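PDB 6BHC: pseudopodium-enriched atypical kinase 1 from Homo sapiens, which adopts a kinase fold with an unusual catalytic cleft, dimerises in a novel mode and, as a pseudokinase, probably scaffolds signalling rather than phosphorylating tyrosines. Local coordinates for residues A[18-21]-A[22-26]; A[34-37]-A[38-42]; A[174-177]-A[178-182]. The protein carries 1 engineered substitution. All coordinates share one frame; numbering follows the deposited sequence.

Overall arrangement
Contacts 1 and 2 are surface contacts on the same long helix, 16-39, about 24 Å apart between centres, and both reach the second subunit. Contact 3 lies deeper, partly buried on helix 173-194 of the kinase domain, about 31 Å from contact 1 between centres; neither of its segments touches the other chain. The chemistry follows the place. In 18-26 aliphatic groups and a histidine serve the dimer, and in 34-42 a phenylalanine and a methionine pack on their own chain while a leucine meets the partner. In 174-182 polar side chains, buried Tyr-176 and Glu-177 among them, are tied to other parts of the chain. Helix 406-417 meets contact 2 through Trp-409 and contact 3 through Glu-407.

Contact 1: residues A[18-21]-A[22-26]; sequences GKIR and SLHTD
Leu-23 lies against Lys-19, one helical turn earlier. Starting at CB, which rests 3.7 Å from Lys-19 O, the leucine moves in further with CG, only 3.4 Å from Lys-19 O; a chi1 of -73°, with CG beside the backbone N, turns it back over that carbonyl. At the branch, CD1 meets Lys-19 CE at 3.9 Å, and CD2 comes within 4.1 Å of Lys-19 NZ in plain van der Waals contact. The lysine reaches this far because its chain bends at chi2 (66°). Trimming Leu-23 to an alanine would probably take away the support under Lys-19 CE and open a gap facing Leu-388 of the second subunit. On another side of the helix Ile-20 and His-24 stand next to each other and project in a common direction, with Ile-20 CG2 4.0 Å from His-24 ND1. The Thr-25 hydroxyl turns back into the helix: OG1 donates to Arg-21 O at 2.8 Å, and Thr-25 N reaches Arg-21 O from the opposite face of the carbonyl plane at 3.2 Å, so two bonds grip one oxygen. Helix 16-39 packs on helix 371-396 of its own chain, where Arg-21 forms a salt bridge with Asp-383 and Thr-25 touches Arg-386. Lys-19, Ile-20 and Leu-23 meet that same helix of the second subunit, and the His-24 rings of the two chains meet each other.

Contact 2: residues A[34-37]-A[38-42]; sequences KCED and LFMAG
Phe-39 and Cys-35 meet through both backbone and side chain. Among the hydrogen bonds, Phe-39 N to Cys-35 O is short, 2.9 Å, and runs nearly along the C=O axis. Leu-38 N bonds to Lys-34 O, but Met-40 N makes only a weak bond to Glu-36 O (N-H...O 128°), and the pattern does not carry on to Ala-41. Lys-44 NZ is hydrogen-bonded to Met-40 O and Gly-42 O. Carbon-to-oxygen contacts come next. The Phe-39 ring brings its edge to Cys-35 O, with CD2 3.0 Å from that oxygen, which lies near the ring plane. Phe-39 CG, anti to its own carbonyl carbon (chi1 -76°), turns the ring back toward it. Leu-38 CG sits 3.2 Å from Lys-34 O, and Met-40 CG is equally close to Glu-36 O. Apolar packing across the turn is slight: Cys-35 CB touches Phe-39 CE2 at 4.2 Å. Phe-39 stacks with Trp-409, Met-40 packs on Val-113 and Phe-115, and Leu-38 touches Leu-398 of the second subunit. The chemistry implies a C-terminal turn of helix 16-39 held by backbone bonds that weaken at Met-40, its apolar side chains finding their main partners elsewhere in the chain and, for Leu-38, partly on the second subunit.

Contact 3: residues A[174-177]-A[178-182]; sequences DLYE and RQVCL
Four successive backbone bonds, from Arg-178 N to Asp-174 O through Cys-181 N to Glu-177 O, keep a regular alpha-helical turn, although the two end donors stand above the carbonyl planes they approach while Val-180 N lies in the plane of Tyr-176 C=O. Tyr-176 and Val-180 carry the main side-chain contact. The valine lays CG2 over one face of the tyrosine ring, 4.1 Å from its centroid and 28° off the normal, a CH-pi contact; Val-180 CG2 is off-centre, closest to Tyr-176 CE2 at 3.6 Å. With chi1 at 175°, the tyrosine CG swings away from the backbone N, and the ring slants outward and toward the next turn, where that methyl meets it. Its OH is hydrogen-bonded to Met-289 O, and the ring also meets His-169 and His-291. Helix 173-194 is helix E of the kinase C-lobe, the helix that leads into the catalytic-loop region in this fold. On a neighbouring side Gln-179, extended beyond CG, crosses Leu-175 at a slant: CG is 3.3 Å from Leu-175 O, and NE2 passes 3.9 Å from Leu-175 CG. The buried Glu-177 carboxylate is gripped by three bonds, OE1 with the hydroxyls of Ser-319 and Ser-322 and OE2 with His-169 NE2, which would be likely to favour its charged form. Arg-178 stretches out from CG to NE, leaving CB 3.4 Å from Asp-174 O, and takes its guanidinium group to a salt bridge with Glu-407 and hydrogen bonds with Tyr-321 OH and Leu-354 O.

Contact 1: residues A[18-21]-A[22-26]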
ATOM      1  N   GLY A  18      11.783  20.421  -3.551  1.00 48.36           N
ATOM      2  CA  GLY A  18      11.277  20.186  -4.893  1.00 47.03           C
ATOM      3  C   GLY A  18      11.414  18.744  -5.336  1.00 43.37           C
ATOM      4  O   GLY A  18      10.582  18.246  -6.099  1.00 47.71           O
ATOM      5  N   LYS A  19      12.458  18.057  -4.867  1.00 43.72           N
ATOM      6  CA  LYS A  19      12.650  16.652  -5.217  1.00 48.51           C
ATOM      7  C   LYS A  19      11.551  15.781  -4.619  1.00 41.08           C
ATOM      8  O   LYS A  19      10.954  14.951  -5.316  1.00 36.61           O
ATOM      9  CB  LYS A  19      14.028  16.188  -4.746  1.00 47.97           C
ATOM     10  CG  LYS A  19      14.245  14.686  -4.807  1.00 60.69           C
ATOM     11  CD  LYS A  19      14.251  14.174  -6.237  1.00 69.31           C
ATOM     12  CE  LYS A  19      14.557  12.684  -6.275  1.00 79.74           C
ATOM     13  NZ  LYS A  19      14.629  12.159  -7.665  1.00 84.72           N
ATOM     14  N   ILE A  20      11.272  15.955  -3.325  1.00 38.39           N
ATOM     15  CA  ILE A  20      10.215  15.182  -2.675  1.00 41.10           C
ATOM     16  C   ILE A  20       8.859  15.525  -3.277  1.00 43.43           C
ATOM     17  O   ILE A  20       7.982  14.662  -3.408  1.00 38.96           O
ATOM     18  CB  ILE A  20      10.241  15.425  -1.155  1.00 36.16           C
ATOM     19  CG1 ILE A  20      11.589  14.995  -0.574  1.00 44.10           C
ATOM     20  CG2 ILE A  20       9.094  14.695  -0.468  1.00 35.48           C
ATOM     21  CD1 ILE A  20      11.689  15.170   0.919  1.00 51.64           C
ATOM     22  N   ARG A  21       8.668  16.790  -3.655  1.00 35.87           N
ATOM     23  CA  ARG A  21       7.427  17.191  -4.306  1.00 34.90           C
ATOM     24  C   ARG A  21       7.257  16.485  -5.645  1.00 36.47           C
ATOM     25  O   ARG A  21       6.145  16.081  -6.007  1.00 33.38           O
ATOM     26  CB  ARG A  21       7.413  18.708  -4.483  1.00 36.93           C
ATOM     27  CG  ARG A  21       6.154  19.279  -5.104  1.00 51.21           C
ATOM     28  CD  ARG A  21       6.248  20.792  -5.118  1.00 58.81           C
ATOM     29  NE  ARG A  21       6.517  21.309  -3.779  1.00 60.54           N
ATOM     30  CZ  ARG A  21       7.202  22.419  -3.528  1.00 54.45           C
ATOM     31  NH1 ARG A  21       7.393  22.810  -2.275  1.00 40.53           N
ATOM     32  NH2 ARG A  21       7.704  23.134  -4.526  1.00 58.26           N
ATOM     33  N   SER A  22       8.351  16.321  -6.392  1.00 32.41           N
ATOM     34  CA  SER A  22       8.274  15.621  -7.667  1.00 38.32           C
ATOM     35  C   SER A  22       8.053  14.126  -7.477  1.00 37.55           C
ATOM     36  O   SER A  22       7.362  13.496  -8.286  1.00 32.38           O
ATOM     37  CB  SER A  22       9.545  15.875  -8.481  1.00 50.41           C
ATOM     38  OG  SER A  22       9.494  15.209  -9.732  1.00 66.38           O
ATOM     39  N   LEU A  23       8.631  13.543  -6.422  1.00 28.94           N
ATOM     40  CA  LEU A  23       8.454  12.116  -6.170  1.00 33.51           C
ATOM     41  C   LEU A  23       7.001  11.791  -5.847  1.00 30.19           C
ATOM     42  O   LEU A  23       6.434  10.838  -6.392  1.00 27.49           O
ATOM     43  CB  LEU A  23       9.371  11.664  -5.034  1.00 38.33           C
ATOM     44  CG  LEU A  23      10.865  11.565  -5.345  1.00 40.59           C
ATOM     45  CD1 LEU A  23      11.648  11.241  -4.085  1.00 38.35           C
ATOM     46  CD2 LEU A  23      11.115  10.518  -6.419  1.00 42.17           C
ATOM     47  N   HIS A  24       6.385  12.570  -4.956  1.00 34.03           N
ATOM     48  CA  HIS A  24       4.989  12.331  -4.608  1.00 31.92           C
ATOM     49  C   HIS A  24       4.080  12.526  -5.812  1.00 33.28           C
ATOM     50  O   HIS A  24       3.150  11.740  -6.032  1.00 42.34           O
ATOM     51  CB  HIS A  24       4.565  13.252  -3.465  1.00 26.75           C
ATOM     52  CG  HIS A  24       4.893  12.718  -2.106  1.00 32.89           C
ATOM     53  ND1 HIS A  24       5.267  13.530  -1.057  1.00 49.18           N
ATOM     54  CD2 HIS A  24       4.895  11.453  -1.623  1.00 38.24           C
ATOM     55  CE1 HIS A  24       5.492  12.787   0.012  1.00 46.00           C
ATOM     56  NE2 HIS A  24       5.274  11.524  -0.304  1.00 43.47           N
ATOM     57  N   THR A  25       4.338  13.564  -6.608  1.00 32.18           N
ATOM     58  CA  THR A  25       3.492  13.848  -7.762  1.00 27.11           C
ATOM     59  C   THR A  25       3.575  12.729  -8.793  1.00 28.05           C
ATOM     60  O   THR A  25       2.550  12.251  -9.291  1.00 38.82           O
ATOM     61  CB  THR A  25       3.889  15.189  -8.379  1.00 30.53           C
ATOM     62  OG1 THR A  25       3.685  16.234  -7.419  1.00 46.63           O
ATOM     63  CG2 THR A  25       3.056  15.477  -9.616  1.00 26.70           C
ATOM     64  N   ASP A  26       4.794  12.291  -9.120  1.00 28.52           N
ATOM     65  CA  ASP A  26       4.950  11.201 -10.077  1.00 27.26           C
ATOM     66  C   ASP A  26       4.394   9.890  -9.534  1.00 30.37           C
ATOM     67  O   ASP A  26       3.864   9.080 -10.302  1.00 28.40           O
ATOM     68  CB  ASP A  26       6.422  11.037 -10.456  1.00 28.81           C
ATOM     69  CG  ASP A  26       6.999  12.278 -11.111  1.00 73.49           C
ATOM     70  OD1 ASP A  26       6.217  13.081 -11.662  1.00 69.73           O
ATOM     71  OD2 ASP A  26       8.237  12.446 -11.080  1.00 74.73           O
TER

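Contact 2: residues A[34-37]-A[38-42]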
ATOM      1  N   LYS A  34      -2.612   3.069 -12.229  1.00 30.35           N
ATOM      2  CA  LYS A  34      -2.782   1.681 -11.815  1.00 36.79           C
ATOM      3  C   LYS A  34      -4.207   1.416 -11.343  1.00 36.37           C
ATOM      4  O   LYS A  34      -4.774   0.356 -11.636  1.00 38.04           O
ATOM      5  CB  LYS A  34      -1.776   1.328 -10.720  1.00 41.46           C
ATOM      6  CG  LYS A  34      -0.539   0.611 -11.232  1.00 57.23           C
ATOM      7  CD  LYS A  34       0.455   0.351 -10.115  1.00 70.54           C
ATOM      8  CE  LYS A  34       1.564  -0.580 -10.577  1.00 80.41           C
ATOM      9  NZ  LYS A  34       2.212  -0.094 -11.826  1.00 82.70           N
ATOM     10  N   CYS A  35      -4.801   2.362 -10.613  1.00 34.30           N
ATOM     11  CA  CYS A  35      -6.207   2.231 -10.246  1.00 30.51           C
ATOM     12  C   CYS A  35      -7.091   2.187 -11.485  1.00 38.07           C
ATOM     13  O   CYS A  35      -8.009   1.365 -11.572  1.00 35.48           O
ATOM     14  CB  CYS A  35      -6.629   3.385  -9.336  1.00 25.82           C
ATOM     15  SG  CYS A  35      -5.930   3.345  -7.674  1.00 35.44           S
ATOM     16  N   GLU A  36      -6.818   3.059 -12.459  1.00 40.78           N
ATOM     17  CA  GLU A  36      -7.617   3.092 -13.679  1.00 46.31           C
ATOM     18  C   GLU A  36      -7.598   1.745 -14.393  1.00 42.26           C
ATOM     19  O   GLU A  36      -8.641   1.260 -14.845  1.00 48.72           O
ATOM     20  CB  GLU A  36      -7.110   4.202 -14.600  1.00 55.19           C
ATOM     21  CG  GLU A  36      -7.724   4.200 -15.988  1.00 66.87           C
ATOM     22  CD  GLU A  36      -7.313   5.411 -16.803  1.00 78.47           C
ATOM     23  OE1 GLU A  36      -7.740   6.533 -16.459  1.00 75.17           O
ATOM     24  OE2 GLU A  36      -6.552   5.241 -17.780  1.00 92.41           O
ATOM     25  N   ASP A  37      -6.425   1.117 -14.491  1.00 34.59           N
ATOM     26  CA  ASP A  37      -6.343  -0.172 -15.168  1.00 39.57           C
ATOM     27  C   ASP A  37      -7.032  -1.273 -14.370  1.00 44.20           C
ATOM     28  O   ASP A  37      -7.528  -2.241 -14.957  1.00 45.40           O
ATOM     29  CB  ASP A  37      -4.881  -0.532 -15.431  1.00 44.15           C
ATOM     30  CG  ASP A  37      -4.203   0.444 -16.379  1.00 58.58           C
ATOM     31  OD1 ASP A  37      -4.919   1.127 -17.142  1.00 65.27           O
ATOM     32  OD2 ASP A  37      -2.957   0.524 -16.366  1.00 63.08           O
ATOM     33  N   LEU A  38      -7.080  -1.145 -13.043  1.00 47.93           N
ATOM     34  CA  LEU A  38      -7.767  -2.143 -12.230  1.00 51.58           C
ATOM     35  C   LEU A  38      -9.281  -1.998 -12.326  1.00 51.14           C
ATOM     36  O   LEU A  38     -10.003  -3.001 -12.334  1.00 45.75           O
ATOM     37  CB  LEU A  38      -7.314  -2.039 -10.773  1.00 56.34           C
ATOM     38  CG  LEU A  38      -5.865  -2.444 -10.485  1.00 71.31           C
ATOM     39  CD1 LEU A  38      -5.550  -2.272  -9.007  1.00 74.72           C
ATOM     40  CD2 LEU A  38      -5.609  -3.875 -10.931  1.00 69.95           C
ATOM     41  N   PHE A  39      -9.781  -0.762 -12.396  1.00 47.29           N
ATOM     42  CA  PHE A  39     -11.216  -0.545 -12.510  1.00 41.68           C
ATOM     43  C   PHE A  39     -11.739  -0.771 -13.924  1.00 41.90           C
ATOM     44  O   PHE A  39     -12.950  -0.948 -14.099  1.00 45.78           O
ATOM     45  CB  PHE A  39     -11.579   0.872 -12.055  1.00 30.28           C
ATOM     46  CG  PHE A  39     -11.561   1.056 -10.564  1.00 45.56           C
ATOM     47  CD1 PHE A  39     -12.653   0.698  -9.793  1.00 52.71           C
ATOM     48  CD2 PHE A  39     -10.455   1.597  -9.933  1.00 45.62           C
ATOM     49  CE1 PHE A  39     -12.634   0.872  -8.420  1.00 54.89           C
ATOM     50  CE2 PHE A  39     -10.431   1.772  -8.563  1.00 41.59           C
ATOM     51  CZ  PHE A  39     -11.522   1.409  -7.806  1.00 39.46           C
ATOM     52  N   MET A  40     -10.864  -0.774 -14.929  1.00 35.95           N
ATOM     53  CA  MET A  40     -11.269  -0.937 -16.319  1.00 33.90           C
ATOM     54  C   MET A  40     -10.965  -2.322 -16.873  1.00 38.97           C
ATOM     55  O   MET A  40     -11.191  -2.560 -18.063  1.00 42.37           O
ATOM     56  CB  MET A  40     -10.592   0.122 -17.197  1.00 27.02           C
ATOM     57  CG  MET A  40     -11.046   1.551 -16.926  1.00 27.33           C
ATOM     58  SD  MET A  40     -12.762   1.839 -17.393  1.00 42.15           S
ATOM     59  CE  MET A  40     -12.689   1.574 -19.162  1.00 38.99           C
ATOM     60  N   ALA A  41     -10.463  -3.237 -16.049  1.00 38.82           N
ATOM     61  CA  ALA A  41     -10.098  -4.560 -16.532  1.00 35.23           C
ATOM     62  C   ALA A  41     -11.338  -5.369 -16.896  1.00 40.76           C
ATOM     63  O   ALA A  41     -12.408  -5.215 -16.299  1.00 39.80           O
ATOM     64  CB  ALA A  41      -9.277  -5.305 -15.481  1.00 35.14           C
ATOM     65  N   GLY A  42     -11.185  -6.233 -17.884  1.00 40.07           N
ATOM     66  CA  GLY A  42     -12.258  -7.093 -18.348  1.00 40.13           C
ATOM     67  C   GLY A  42     -12.239  -7.214 -19.860  1.00 44.05           C
ATOM     68  O   GLY A  42     -11.708  -6.368 -20.578  1.00 42.82           O
TER

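Contact 3: residues A[174-177]-A[178-182]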
ATOM      1  N   ASP A 174     -25.586  16.145   4.698  1.00 24.13           N
ATOM      2  CA  ASP A 174     -24.154  16.070   4.425  1.00 31.83           C
ATOM      3  C   ASP A 174     -23.812  14.839   3.599  1.00 27.10           C
ATOM      4  O   ASP A 174     -23.035  14.922   2.640  1.00 23.74           O
ATOM      5  CB  ASP A 174     -23.370  16.070   5.737  1.00 39.81           C
ATOM      6  CG  ASP A 174     -23.555  17.346   6.527  1.00 52.29           C
ATOM      7  OD1 ASP A 174     -24.528  18.079   6.257  1.00 53.73           O
ATOM      8  OD2 ASP A 174     -22.728  17.615   7.421  1.00 59.20           O
ATOM      9  N   LEU A 175     -24.388  13.688   3.950  1.00 24.08           N
ATOM     10  CA  LEU A 175     -24.076  12.458   3.232  1.00 24.07           C
ATOM     11  C   LEU A 175     -24.656  12.475   1.823  1.00 22.83           C
ATOM     12  O   LEU A 175     -23.982  12.077   0.866  1.00 22.21           O
ATOM     13  CB  LEU A 175     -24.592  11.252   4.017  1.00 30.61           C
ATOM     14  CG  LEU A 175     -24.294   9.871   3.432  1.00 50.03           C
ATOM     15  CD1 LEU A 175     -22.815   9.731   3.105  1.00 57.73           C
ATOM     16  CD2 LEU A 175     -24.734   8.779   4.396  1.00 54.63           C
ATOM     17  N   TYR A 176     -25.897  12.939   1.669  1.00 25.01           N
ATOM     18  CA  TYR A 176     -26.525  12.906   0.351  1.00 20.68           C
ATOM     19  C   TYR A 176     -25.862  13.890  -0.604  1.00 24.34           C
ATOM     20  O   TYR A 176     -25.567  13.546  -1.755  1.00 29.22           O
ATOM     21  CB  TYR A 176     -28.024  13.196   0.457  1.00 19.06           C
ATOM     22  CG  TYR A 176     -28.681  13.289  -0.903  1.00 22.63           C
ATOM     23  CD1 TYR A 176     -28.991  12.142  -1.624  1.00 23.71           C
ATOM     24  CD2 TYR A 176     -28.965  14.521  -1.479  1.00 21.16           C
ATOM     25  CE1 TYR A 176     -29.574  12.221  -2.874  1.00 23.11           C
ATOM     26  CE2 TYR A 176     -29.549  14.608  -2.728  1.00 25.65           C
ATOM     27  CZ  TYR A 176     -29.853  13.455  -3.420  1.00 26.34           C
ATOM     28  OH  TYR A 176     -30.435  13.533  -4.665  1.00 27.32           O
ATOM     29  N   GLU A 177     -25.624  15.123  -0.151  1.00 24.35           N
ATOM     30  CA  GLU A 177     -25.051  16.128  -1.038  1.00 27.56           C
ATOM     31  C   GLU A 177     -23.587  15.852  -1.357  1.00 28.61           C
ATOM     32  O   GLU A 177     -23.074  16.381  -2.349  1.00 27.50           O
ATOM     33  CB  GLU A 177     -25.216  17.525  -0.435  1.00 21.83           C
ATOM     34  CG  GLU A 177     -26.676  17.932  -0.250  1.00 25.56           C
ATOM     35  CD  GLU A 177     -26.863  19.426  -0.047  1.00 32.85           C
ATOM     36  OE1 GLU A 177     -25.859  20.170  -0.062  1.00 27.96           O
ATOM     37  OE2 GLU A 177     -28.023  19.857   0.121  1.00 33.32           O
ATOM     38  N   ARG A 178     -22.904  15.039  -0.547  1.00 23.58           N
ATOM     39  CA  ARG A 178     -21.569  14.591  -0.930  1.00 21.62           C
ATOM     40  C   ARG A 178     -21.643  13.553  -2.044  1.00 24.47           C
ATOM     41  O   ARG A 178     -20.830  13.579  -2.976  1.00 20.57           O
ATOM     42  CB  ARG A 178     -20.820  14.032   0.281  1.00 19.08           C
ATOM     43  CG  ARG A 178     -19.394  13.601  -0.042  1.00 25.25           C
ATOM     44  CD  ARG A 178     -18.599  13.208   1.196  1.00 22.53           C
ATOM     45  NE  ARG A 178     -17.229  12.845   0.843  1.00 23.99           N
ATOM     46  CZ  ARG A 178     -16.218  13.705   0.782  1.00 27.38           C
ATOM     47  NH1 ARG A 178     -16.414  14.988   1.059  1.00 19.73           N
ATOM     48  NH2 ARG A 178     -15.006  13.287   0.446  1.00 21.11           N
ATOM     49  N   GLN A 179     -22.611  12.633  -1.968  1.00 24.45           N
ATOM     50  CA  GLN A 179     -22.821  11.691  -3.065  1.00 19.02           C
ATOM     51  C   GLN A 179     -23.164  12.415  -4.359  1.00 20.22           C
ATOM     52  O   GLN A 179     -22.777  11.964  -5.443  1.00 29.43           O
ATOM     53  CB  GLN A 179     -23.934  10.699  -2.718  1.00 17.57           C
ATOM     54  CG  GLN A 179     -23.676   9.844  -1.491  1.00 27.67           C
ATOM     55  CD  GLN A 179     -24.802   8.858  -1.234  1.00 52.03           C
ATOM     56  OE1 GLN A 179     -24.987   7.901  -1.985  1.00 67.47           O
ATOM     57  NE2 GLN A 179     -25.566   9.097  -0.175  1.00 50.02           N
ATOM     58  N   VAL A 180     -23.892  13.531  -4.266  1.00 18.79           N
ATOM     59  CA  VAL A 180     -24.201  14.317  -5.456  1.00 24.59           C
ATOM     60  C   VAL A 180     -22.921  14.847  -6.089  1.00 25.08           C
ATOM     61  O   VAL A 180     -22.742  14.777  -7.311  1.00 27.13           O
ATOM     62  CB  VAL A 180     -25.183  15.452  -5.104  1.00 17.34           C
ATOM     63  CG1 VAL A 180     -25.286  16.447  -6.249  1.00 16.35           C
ATOM     64  CG2 VAL A 180     -26.550  14.878  -4.777  1.00 15.99           C
ATOM     65  N   CYS A 181     -22.001  15.365  -5.268  1.00 16.19           N
ATOM     66  CA  CYS A 181     -20.725  15.843  -5.796  1.00 22.74           C
ATOM     67  C   CYS A 181     -19.936  14.715  -6.448  1.00 16.94           C
ATOM     68  O   CYS A 181     -19.276  14.922  -7.474  1.00 23.74           O
ATOM     69  CB  CYS A 181     -19.902  16.497  -4.686  1.00 17.55           C
ATOM     70  SG  CYS A 181     -20.576  18.055  -4.056  1.00 22.31           S
ATOM     71  N   LEU A 182     -19.988  13.513  -5.869  1.00 15.60           N
ATOM     72  CA  LEU A 182     -19.245  12.390  -6.432  1.00 21.99           C
ATOM     73  C   LEU A 182     -19.833  11.947  -7.766  1.00 23.29           C
ATOM     74  O   LEU A 182     -19.090  11.592  -8.689  1.00 25.11           O
ATOM     75  CB  LEU A 182     -19.216  11.229  -5.440  1.00 21.37           C
ATOM     76  CG  LEU A 182     -18.165  11.342  -4.336  1.00 36.88           C
ATOM     77  CD1 LEU A 182     -18.379  10.275  -3.274  1.00 43.86           C
ATOM     78  CD2 LEU A 182     -16.764  11.239  -4.927  1.00 24.39           C
TER